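Local atomic coordinates of probable starch synthase 4, chloroplastic/amyloplastic (Arabidopsis thaliana, PDB entry 6GNE), a protein that belongs to the starch synthase family, plastid glycosyltransferases of the GT-B fold in which two Rossmann-like domains face each other across a ligand-binding cleft. Residues 16-21 with 26-31; 38-43 with 90-95. All blocks are in the same frame, centred on the assembly; numbering follows the deposited sequence.

In the fold
Both contacts lie in the N-terminal Rossmann-like domain and share helix 27-41: contact 1 (16-21 with 26-31) uses its start, contact 2 (38-43 with 90-95) its last turn. The buried contact 1 is centred about 6 Å from the centre of the chain, and its paired glycines meet the diphosphate of ADP, with AC1 alongside. Contact 2 is centred about 18 Å from the chain centre, at the outer end of the same helix. The centres of the two contacts are 14 Å apart, and side chains bridge the interval: Met19 CE lies 3.4 Å from Leu92 CD1, and Met19 SD packs against Val94 CG2.

Contact 1 (16-21 with 26-31); sequences AAEMAP and GGLGDV. With ADP (adenosine-5'-diphosphate), chain F; AC1 (4,6-dideoxy-4-{[(1S,4R,5S,6S)-4,5,6-trihydroxy-3-(hydroxymethyl)cyclohex-2-en-1-yl]amino}-alpha-D-glucopyranose), chain C.
Glu18 and Ala20 meet the start of helix 27-41, with Gly26 before it, where the first strand-to-helix connection of the Rossmann-like domain folds back on that helix. Gly26, Gly27 and Leu28, with Lys24 before them, form the Lys-X-Gly-Gly-Leu motif of starch and glycogen synthases, which enters the ADP and glycan pockets.

The polar contact centres on the Glu18 carboxylate. Its CG lies beside the backbone N (chi1 -64°) and the chain runs out extended, delivering OE1 to the backbone at the helix start. OE1 accepts Gly26 N at 3.3 Å on its syn side, the donor somewhat out of the carboxylate plane; Gly29 N adds a weak bond, and Val25 N another, so three backbone N-H groups converge on this oxygen. Glu18 OE2 is hydrogen-bonded to Tyr112 OH and lies 2.8 Å from water 1. That water accepts from Leu28 N, so the carboxylate reaches the first helical turn directly through the weak Gly29 bond, and through water 1 to Leu28 N.

A separate backbone bond ties the segments together: Ala20 N donates to Gly29 O at 2.8 Å (158° at the hydrogen). Met19 CA makes a CA-H...O contact with the same oxygen.

Apolar packing between the two segments is sparse: Ala16 CB lies 4.5 Å from Leu28 CD2. Leu28 also lies across Glu18, its CD2 3.7 Å from Glu18 CB. Ala20 sets its CB methyl against the Asp30 carboxylate, at OD1.

Ligand contacts come from the 26-31 side. Asp30 divides its carboxylate: OD1 pairs with Lys24, and OD2 accepts the ribose hydroxyl O3' of ADP. Val31 CG2 lies 3.6 Å from O6B of AC1. Gly27 has its backbone N 2.9 Å from O1B of ADP, a hydrogen bond to the beta-phosphate.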
ATOM      1  N   ALA A  16      -4.854   1.713  11.993  1.00 33.79           N
ATOM      2  CA  ALA A  16      -5.080   1.598  10.559  1.00 32.64           C
ATOM      3  C   ALA A  16      -6.177   0.618  10.260  1.00 33.19           C
ATOM      4  O   ALA A  16      -6.542  -0.198  11.119  1.00 34.62           O
ATOM      5  CB  ALA A  16      -3.793   1.153   9.882  1.00 31.78           C
ATOM      6  N   ALA A  17      -6.663   0.665   9.029  1.00 33.57           N
ATOM      7  CA  ALA A  17      -7.685  -0.279   8.568  1.00 35.32           C
ATOM      8  C   ALA A  17      -7.112  -1.568   8.009  1.00 34.77           C
ATOM      9  O   ALA A  17      -7.867  -2.501   7.791  1.00 36.42           O
ATOM     10  CB  ALA A  17      -8.584   0.390   7.532  1.00 35.83           C
ATOM     11  N   GLU A  18      -5.800  -1.620   7.791  1.00 34.36           N
ATOM     12  CA  GLU A  18      -5.119  -2.810   7.259  1.00 34.78           C
ATOM     13  C   GLU A  18      -3.779  -3.090   7.915  1.00 34.97           C
ATOM     14  O   GLU A  18      -3.083  -2.184   8.386  1.00 34.63           O
ATOM     15  CB  GLU A  18      -4.803  -2.639   5.764  1.00 33.75           C
ATOM     16  CG  GLU A  18      -5.982  -2.520   4.829  1.00 33.41           C
ATOM     17  CD  GLU A  18      -5.504  -2.234   3.397  1.00 32.47           C
ATOM     18  OE1 GLU A  18      -4.711  -3.033   2.827  1.00 30.93           O
ATOM     19  OE2 GLU A  18      -5.921  -1.200   2.840  1.00 33.17           O
ATOM     20  N   MET A  19      -3.424  -4.367   7.889  1.00 36.48           N
ATOM     21  CA  MET A  19      -2.083  -4.828   8.179  1.00 37.31           C
ATOM     22  C   MET A  19      -1.867  -6.176   7.490  1.00 36.98           C
ATOM     23  O   MET A  19      -2.631  -7.130   7.679  1.00 37.44           O
ATOM     24  CB  MET A  19      -1.880  -4.995   9.675  1.00 40.48           C
ATOM     25  CG  MET A  19      -0.418  -5.258  10.065  1.00 41.69           C
ATOM     26  SD  MET A  19      -0.255  -5.872  11.737  1.00 44.35           S
ATOM     27  CE  MET A  19       1.416  -6.468  11.673  1.00 46.09           C
ATOM     28  N   ALA A  20      -0.812  -6.243   6.702  1.00 35.50           N
ATOM     29  CA  ALA A  20      -0.452  -7.469   6.016  1.00 35.92           C
ATOM     30  C   ALA A  20       0.143  -8.446   7.029  1.00 36.46           C
ATOM     31  O   ALA A  20       0.956  -8.019   7.860  1.00 35.73           O
ATOM     32  CB  ALA A  20       0.543  -7.167   4.903  1.00 35.49           C
ATOM     33  N   PRO A  21      -0.220  -9.734   6.989  1.00 36.81           N
ATOM     34  CA  PRO A  21      -1.118 -10.394   6.001  1.00 35.74           C
ATOM     35  C   PRO A  21      -2.566 -10.560   6.449  1.00 35.34           C
ATOM     36  O   PRO A  21      -3.377 -10.912   5.648  1.00 34.48           O
ATOM     37  CB  PRO A  21      -0.520 -11.796   5.899  1.00 36.22           C
ATOM     38  CG  PRO A  21       0.021 -12.041   7.277  1.00 37.97           C
ATOM     39  CD  PRO A  21       0.444 -10.718   7.856  1.00 37.80           C
ATOM     40  N   GLY A  26      -4.295  -3.714  -0.361  1.00 33.86           N
ATOM     41  CA  GLY A  26      -3.141  -3.430  -1.172  1.00 32.63           C
ATOM     42  C   GLY A  26      -1.924  -3.021  -0.376  1.00 32.72           C
ATOM     43  O   GLY A  26      -1.589  -3.647   0.626  1.00 34.44           O
ATOM     44  N   GLY A  27      -1.269  -1.957  -0.822  1.00 31.34           N
ATOM     45  CA  GLY A  27      -0.016  -1.548  -0.269  1.00 31.27           C
ATOM     46  C   GLY A  27      -0.045  -0.979   1.139  1.00 31.79           C
ATOM     47  O   GLY A  27       0.968  -1.026   1.842  1.00 31.60           O
ATOM     48  N   LEU A  28      -1.180  -0.412   1.536  1.00 32.73           N
ATOM     49  CA  LEU A  28      -1.319   0.187   2.863  1.00 33.33           C
ATOM     50  C   LEU A  28      -1.046  -0.857   3.929  1.00 32.71           C
ATOM     51  O   LEU A  28      -0.198  -0.686   4.787  1.00 32.05           O
ATOM     52  CB  LEU A  28      -2.719   0.781   3.073  1.00 34.90           C
ATOM     53  CG  LEU A  28      -2.800   1.636   4.354  1.00 36.60           C
ATOM     54  CD1 LEU A  28      -3.559   2.946   4.127  1.00 38.69           C
ATOM     55  CD2 LEU A  28      -3.455   0.842   5.452  1.00 36.73           C
ATOM     56  N   GLY A  29      -1.757  -1.966   3.832  1.00 32.47           N
ATOM     57  CA  GLY A  29      -1.508  -3.091   4.698  1.00 32.72           C
ATOM     58  C   GLY A  29      -0.059  -3.540   4.717  1.00 32.42           C
ATOM     59  O   GLY A  29       0.420  -3.922   5.771  1.00 33.64           O
ATOM     60  N   ASP A  30       0.614  -3.547   3.562  1.00 32.41           N
ATOM     61  CA  ASP A  30       2.018  -3.949   3.492  1.00 33.99           C
ATOM     62  C   ASP A  30       2.905  -3.011   4.294  1.00 33.17           C
ATOM     63  O   ASP A  30       3.806  -3.454   5.021  1.00 32.08           O
ATOM     64  CB  ASP A  30       2.533  -3.976   2.042  1.00 34.68           C
ATOM     65  CG  ASP A  30       2.115  -5.214   1.284  1.00 37.23           C
ATOM     66  OD1 ASP A  30       1.553  -6.167   1.853  1.00 36.93           O
ATOM     67  OD2 ASP A  30       2.403  -5.265   0.077  1.00 41.88           O
ATOM     68  N   VAL A  31       2.633  -1.718   4.128  1.00 33.03           N
ATOM     69  CA  VAL A  31       3.399  -0.667   4.761  1.00 33.26           C
ATOM     70  C   VAL A  31       3.263  -0.674   6.280  1.00 33.14           C
ATOM     71  O   VAL A  31       4.263  -0.528   6.995  1.00 33.06           O
ATOM     72  CB  VAL A  31       3.027   0.711   4.163  1.00 34.25           C
ATOM     73  CG1 VAL A  31       3.637   1.867   4.982  1.00 35.34           C
ATOM     74  CG2 VAL A  31       3.497   0.763   2.691  1.00 33.74           C
TER
HETATM   75  PB  ADP F 601      -1.885  -0.438  -4.393  1.00 27.46           P
HETATM   76  O1B ADP F 601      -1.668  -0.034  -2.965  1.00 28.85           O
HETATM   77  O2B ADP F 601      -2.660  -1.703  -4.623  1.00 27.40           O
HETATM   78  O3B ADP F 601      -2.453   0.708  -5.199  1.00 28.09           O
HETATM   79  PA  ADP F 601       0.906  -1.144  -4.206  1.00 28.50           P
HETATM   80  O1A ADP F 601       1.926  -1.473  -5.257  1.00 29.64           O
HETATM   81  O2A ADP F 601       1.321  -0.076  -3.228  1.00 30.69           O
HETATM   82  O3A ADP F 601      -0.433  -0.751  -5.010  1.00 27.33           O
HETATM   83  O5' ADP F 601       0.505  -2.443  -3.351  1.00 28.95           O
HETATM   84  C5' ADP F 601      -0.009  -3.628  -3.961  1.00 29.36           C
HETATM   85  C4' ADP F 601       0.159  -4.900  -3.109  1.00 28.85           C
HETATM   86  O4' ADP F 601      -0.966  -5.770  -3.308  1.00 28.56           O
HETATM   87  C3' ADP F 601       1.353  -5.741  -3.511  1.00 28.13           C
HETATM   88  O3' ADP F 601       1.768  -6.503  -2.390  1.00 27.88           O
HETATM   89  C2' ADP F 601       0.794  -6.676  -4.551  1.00 27.70           C
HETATM   90  O2' ADP F 601       1.550  -7.866  -4.688  1.00 28.75           O
HETATM   91  C1' ADP F 601      -0.560  -6.965  -3.974  1.00 28.36           C
HETATM   92  N9  ADP F 601      -1.585  -7.299  -4.987  1.00 29.82           N
HETATM   93  C8  ADP F 601      -2.243  -6.450  -5.785  1.00 29.22           C
HETATM   94  N7  ADP F 601      -3.143  -7.115  -6.545  1.00 29.29           N
HETATM   95  C5  ADP F 601      -3.070  -8.418  -6.231  1.00 29.69           C
HETATM   96  C6  ADP F 601      -3.739  -9.684  -6.664  1.00 29.92           C
HETATM   97  N6  ADP F 601      -4.691  -9.658  -7.630  1.00 28.33           N
HETATM   98  N1  ADP F 601      -3.346 -10.840  -6.056  1.00 29.74           N
HETATM   99  C2  ADP F 601      -2.375 -10.842  -5.108  1.00 30.03           C
HETATM  100  N3  ADP F 601      -1.738  -9.736  -4.689  1.00 29.05           N
HETATM  101  C4  ADP F 601      -2.036  -8.527  -5.204  1.00 29.65           C
HETATM  102  C1  AC1 C   3      -6.835   1.968   0.031  1.00 35.38           C
HETATM  103  O2  AC1 C   3      -6.502   4.161   1.011  1.00 35.07           O
HETATM  104  C2  AC1 C   3      -5.813   3.024   0.466  1.00 36.38           C
HETATM  105  C4A AC1 C   3       0.986   3.075  -2.370  1.00 31.44           C
HETATM  106  C3  AC1 C   3      -4.868   3.401  -0.686  1.00 35.52           C
HETATM  107  O3  AC1 C   3      -3.922   4.338  -0.164  1.00 35.84           O
HETATM  108  C4  AC1 C   3      -4.196   2.142  -1.242  1.00 34.55           C
HETATM  109  N4A AC1 C   3      -3.204   2.389  -2.304  1.00 35.55           N
HETATM  110  C5  AC1 C   3      -5.332   1.229  -1.709  1.00 34.19           C
HETATM  111  O5  AC1 C   3      -6.152   0.878  -0.591  1.00 35.06           O
HETATM  112  C6  AC1 C   3      -4.852  -0.089  -2.291  1.00 34.74           C
HETATM  113  C1B AC1 C   3      -1.972   3.172  -2.126  1.00 33.90           C
HETATM  114  C2B AC1 C   3      -1.258   3.542  -3.451  1.00 33.60           C
HETATM  115  O2B AC1 C   3      -2.046   3.264  -4.624  1.00 33.02           O
HETATM  116  C3B AC1 C   3       0.128   2.926  -3.617  1.00 32.53           C
HETATM  117  O3B AC1 C   3       0.789   3.681  -4.628  1.00 33.96           O
HETATM  118  O4  AC1 C   3       2.224   2.392  -2.572  1.00 29.01           O
HETATM  119  C5B AC1 C   3       0.273   2.579  -1.146  1.00 30.56           C
HETATM  120  C7B AC1 C   3      -1.062   2.571  -1.072  1.00 31.82           C
HETATM  121  C6B AC1 C   3       1.073   2.137   0.056  1.00 30.70           C
HETATM  122  O6B AC1 C   3       1.830   3.230   0.591  1.00 29.58           O
HETATM  123  O   HOH W   1      -3.933  -1.056   0.837  1.00 36.97           O

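Contact 2 (38-43 with 90-95); sequences ALQRKG and EGLPVH
With CG anti to the backbone N (chi1 -162°) and CD continuing the extended line, the Gln40 side chain leaves the last turn of helix 27-41 and spans the gap to Gly91 and Leu92. The backbones stay well apart, 7.9 Å between Gln40 CA and Leu92 CA, so the contact is made by the amide at the end of that chain. Its NE2 donates to Gly91 O over 2.9 Å and almost straight, 174° at the hydrogen. The acceptor lies in the Gln40 amide plane, whereas the donor stands above the plane of the Gly91 carbonyl, 42° out of it.

Two apolar groups lie beside the donor nitrogen. Leu92 and Gln40 run past each other in opposite directions, bringing Leu92 CD2 within 3.6 Å of Gln40 NE2, and Pro93 CD lies 4.0 Å from the same nitrogen.

Gly43, with positive phi, closes the C-terminal end of the helix in a Schellman motif. Nearby, Glu90 forms a salt bridge with Lys37, a second tie between helix and turn. The contact thus joins the end of the helix in the beta-alpha-beta unit 11-15, 27-41, 45-51 to the turn at Gly91 and the first residues of strand 92-100, which pairs in parallel with strand 45-51 and antiparallel with strand 78-89.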
ATOM      1  N   ALA A  38      10.234  -2.659  11.069  1.00 40.25           N
ATOM      2  CA  ALA A  38      11.483  -1.898  11.007  1.00 40.13           C
ATOM      3  C   ALA A  38      11.674  -1.087  12.275  1.00 41.29           C
ATOM      4  O   ALA A  38      12.765  -1.064  12.819  1.00 41.94           O
ATOM      5  CB  ALA A  38      11.530  -1.011   9.791  1.00 38.42           C
ATOM      6  N   LEU A  39      10.601  -0.456  12.752  1.00 41.19           N
ATOM      7  CA  LEU A  39      10.620   0.302  14.009  1.00 43.31           C
ATOM      8  C   LEU A  39      10.875  -0.603  15.214  1.00 45.56           C
ATOM      9  O   LEU A  39      11.688  -0.267  16.090  1.00 47.66           O
ATOM     10  CB  LEU A  39       9.313   1.086  14.195  1.00 42.44           C
ATOM     11  CG  LEU A  39       9.036   2.235  13.219  1.00 41.28           C
ATOM     12  CD1 LEU A  39       7.604   2.708  13.359  1.00 40.78           C
ATOM     13  CD2 LEU A  39       9.994   3.402  13.358  1.00 42.28           C
ATOM     14  N   GLN A  40      10.200  -1.743  15.258  1.00 46.86           N
ATOM     15  CA  GLN A  40      10.485  -2.728  16.299  1.00 50.45           C
ATOM     16  C   GLN A  40      11.971  -3.191  16.327  1.00 51.95           C
ATOM     17  O   GLN A  40      12.526  -3.298  17.398  1.00 52.95           O
ATOM     18  CB  GLN A  40       9.532  -3.922  16.209  1.00 51.56           C
ATOM     19  CG  GLN A  40       9.462  -4.756  17.480  1.00 54.13           C
ATOM     20  CD  GLN A  40       8.722  -6.063  17.265  1.00 54.94           C
ATOM     21  OE1 GLN A  40       9.256  -6.995  16.648  1.00 55.11           O
ATOM     22  NE2 GLN A  40       7.496  -6.149  17.792  1.00 54.93           N
ATOM     23  N   ARG A  41      12.617  -3.405  15.184  1.00 52.56           N
ATOM     24  CA  ARG A  41      14.061  -3.731  15.153  1.00 57.37           C
ATOM     25  C   ARG A  41      14.939  -2.606  15.701  1.00 57.85           C
ATOM     26  O   ARG A  41      16.003  -2.856  16.271  1.00 59.76           O
ATOM     27  CB  ARG A  41      14.572  -4.065  13.739  1.00 61.17           C
ATOM     28  CG  ARG A  41      13.865  -5.193  12.991  1.00 66.42           C
ATOM     29  CD  ARG A  41      13.301  -6.317  13.895  1.00 73.01           C
ATOM     30  NE  ARG A  41      12.359  -7.212  13.164  1.00 76.58           N
ATOM     31  CZ  ARG A  41      12.686  -8.071  12.186  1.00 80.48           C
ATOM     32  NH1 ARG A  41      11.733  -8.810  11.617  1.00 83.56           N
ATOM     33  NH2 ARG A  41      13.946  -8.212  11.765  1.00 82.63           N
ATOM     34  N   LYS A  42      14.508  -1.363  15.506  1.00 57.03           N
ATOM     35  CA  LYS A  42      15.223  -0.208  16.057  1.00 59.37           C
ATOM     36  C   LYS A  42      15.040  -0.021  17.584  1.00 57.94           C
ATOM     37  O   LYS A  42      15.606   0.893  18.146  1.00 56.67           O
ATOM     38  CB  LYS A  42      14.865   1.060  15.274  1.00 60.85           C
ATOM     39  CG  LYS A  42      15.376   0.983  13.829  1.00 62.87           C
ATOM     40  CD  LYS A  42      14.970   2.152  12.928  1.00 64.25           C
ATOM     41  CE  LYS A  42      16.131   3.123  12.742  1.00 68.80           C
ATOM     42  NZ  LYS A  42      17.056   2.655  11.675  1.00 69.43           N
ATOM     43  N   GLY A  43      14.261  -0.890  18.227  1.00 56.16           N
ATOM     44  CA  GLY A  43      14.116  -0.920  19.684  1.00 56.88           C
ATOM     45  C   GLY A  43      12.886  -0.219  20.228  1.00 55.43           C
ATOM     46  O   GLY A  43      12.784   0.000  21.413  1.00 57.03           O
ATOM     47  N   GLU A  90       3.284 -11.527  12.894  1.00 46.99           N
ATOM     48  CA  GLU A  90       4.681 -11.429  12.524  1.00 49.02           C
ATOM     49  C   GLU A  90       5.553 -10.655  13.504  1.00 47.93           C
ATOM     50  O   GLU A  90       6.288  -9.729  13.143  1.00 46.95           O
ATOM     51  CB  GLU A  90       4.781 -10.998  11.055  1.00 51.36           C
ATOM     52  CG  GLU A  90       4.645 -12.257  10.162  1.00 52.98           C
ATOM     53  CD  GLU A  90       4.441 -11.961   8.695  1.00 52.73           C
ATOM     54  OE1 GLU A  90       4.886 -10.873   8.260  1.00 50.43           O
ATOM     55  OE2 GLU A  90       3.826 -12.833   8.021  1.00 55.87           O
ATOM     56  N   GLY A  91       5.432 -11.064  14.765  1.00 48.00           N
ATOM     57  CA  GLY A  91       6.174 -10.465  15.861  1.00 48.51           C
ATOM     58  C   GLY A  91       5.620  -9.153  16.381  1.00 47.36           C
ATOM     59  O   GLY A  91       6.114  -8.667  17.380  1.00 49.86           O
ATOM     60  N   LEU A  92       4.615  -8.561  15.735  1.00 44.00           N
ATOM     61  CA  LEU A  92       4.016  -7.333  16.253  1.00 43.25           C
ATOM     62  C   LEU A  92       2.803  -7.649  17.140  1.00 42.46           C
ATOM     63  O   LEU A  92       1.971  -8.454  16.762  1.00 42.60           O
ATOM     64  CB  LEU A  92       3.613  -6.397  15.104  1.00 41.87           C
ATOM     65  CG  LEU A  92       4.808  -5.875  14.314  1.00 41.74           C
ATOM     66  CD1 LEU A  92       4.349  -5.389  12.968  1.00 40.92           C
ATOM     67  CD2 LEU A  92       5.578  -4.815  15.072  1.00 43.20           C
ATOM     68  N   PRO A  93       2.693  -7.006  18.309  1.00 42.09           N
ATOM     69  CA  PRO A  93       1.429  -7.093  19.049  1.00 42.60           C
ATOM     70  C   PRO A  93       0.302  -6.340  18.353  1.00 40.87           C
ATOM     71  O   PRO A  93       0.501  -5.228  17.907  1.00 38.84           O
ATOM     72  CB  PRO A  93       1.747  -6.435  20.411  1.00 44.13           C
ATOM     73  CG  PRO A  93       3.216  -6.231  20.437  1.00 44.97           C
ATOM     74  CD  PRO A  93       3.683  -6.180  19.011  1.00 43.08           C
ATOM     75  N   VAL A  94      -0.871  -6.956  18.262  1.00 41.58           N
ATOM     76  CA  VAL A  94      -2.024  -6.344  17.617  1.00 41.28           C
ATOM     77  C   VAL A  94      -3.242  -6.431  18.523  1.00 43.43           C
ATOM     78  O   VAL A  94      -3.421  -7.418  19.233  1.00 45.80           O
ATOM     79  CB  VAL A  94      -2.339  -7.035  16.277  1.00 41.01           C
ATOM     80  CG1 VAL A  94      -3.444  -6.291  15.531  1.00 40.69           C
ATOM     81  CG2 VAL A  94      -1.064  -7.105  15.432  1.00 39.96           C
ATOM     82  N   HIS A  95      -4.052  -5.375  18.502  1.00 43.15           N
ATOM     83  CA  HIS A  95      -5.332  -5.289  19.188  1.00 43.81           C
ATOM     84  C   HIS A  95      -6.384  -5.175  18.103  1.00 42.74           C
ATOM     85  O   HIS A  95      -6.367  -4.236  17.325  1.00 40.56           O
ATOM     86  CB  HIS A  95      -5.384  -4.066  20.127  1.00 44.99           C
ATOM     87  CG  HIS A  95      -4.627  -4.259  21.405  1.00 47.11           C
ATOM     88  ND1 HIS A  95      -3.281  -3.970  21.523  1.00 47.15           N
ATOM     89  CD2 HIS A  95      -5.020  -4.752  22.611  1.00 48.87           C
ATOM     90  CE1 HIS A  95      -2.884  -4.263  22.753  1.00 48.80           C
ATOM     91  NE2 HIS A  95      -3.914  -4.749  23.428  1.00 49.73           N
TER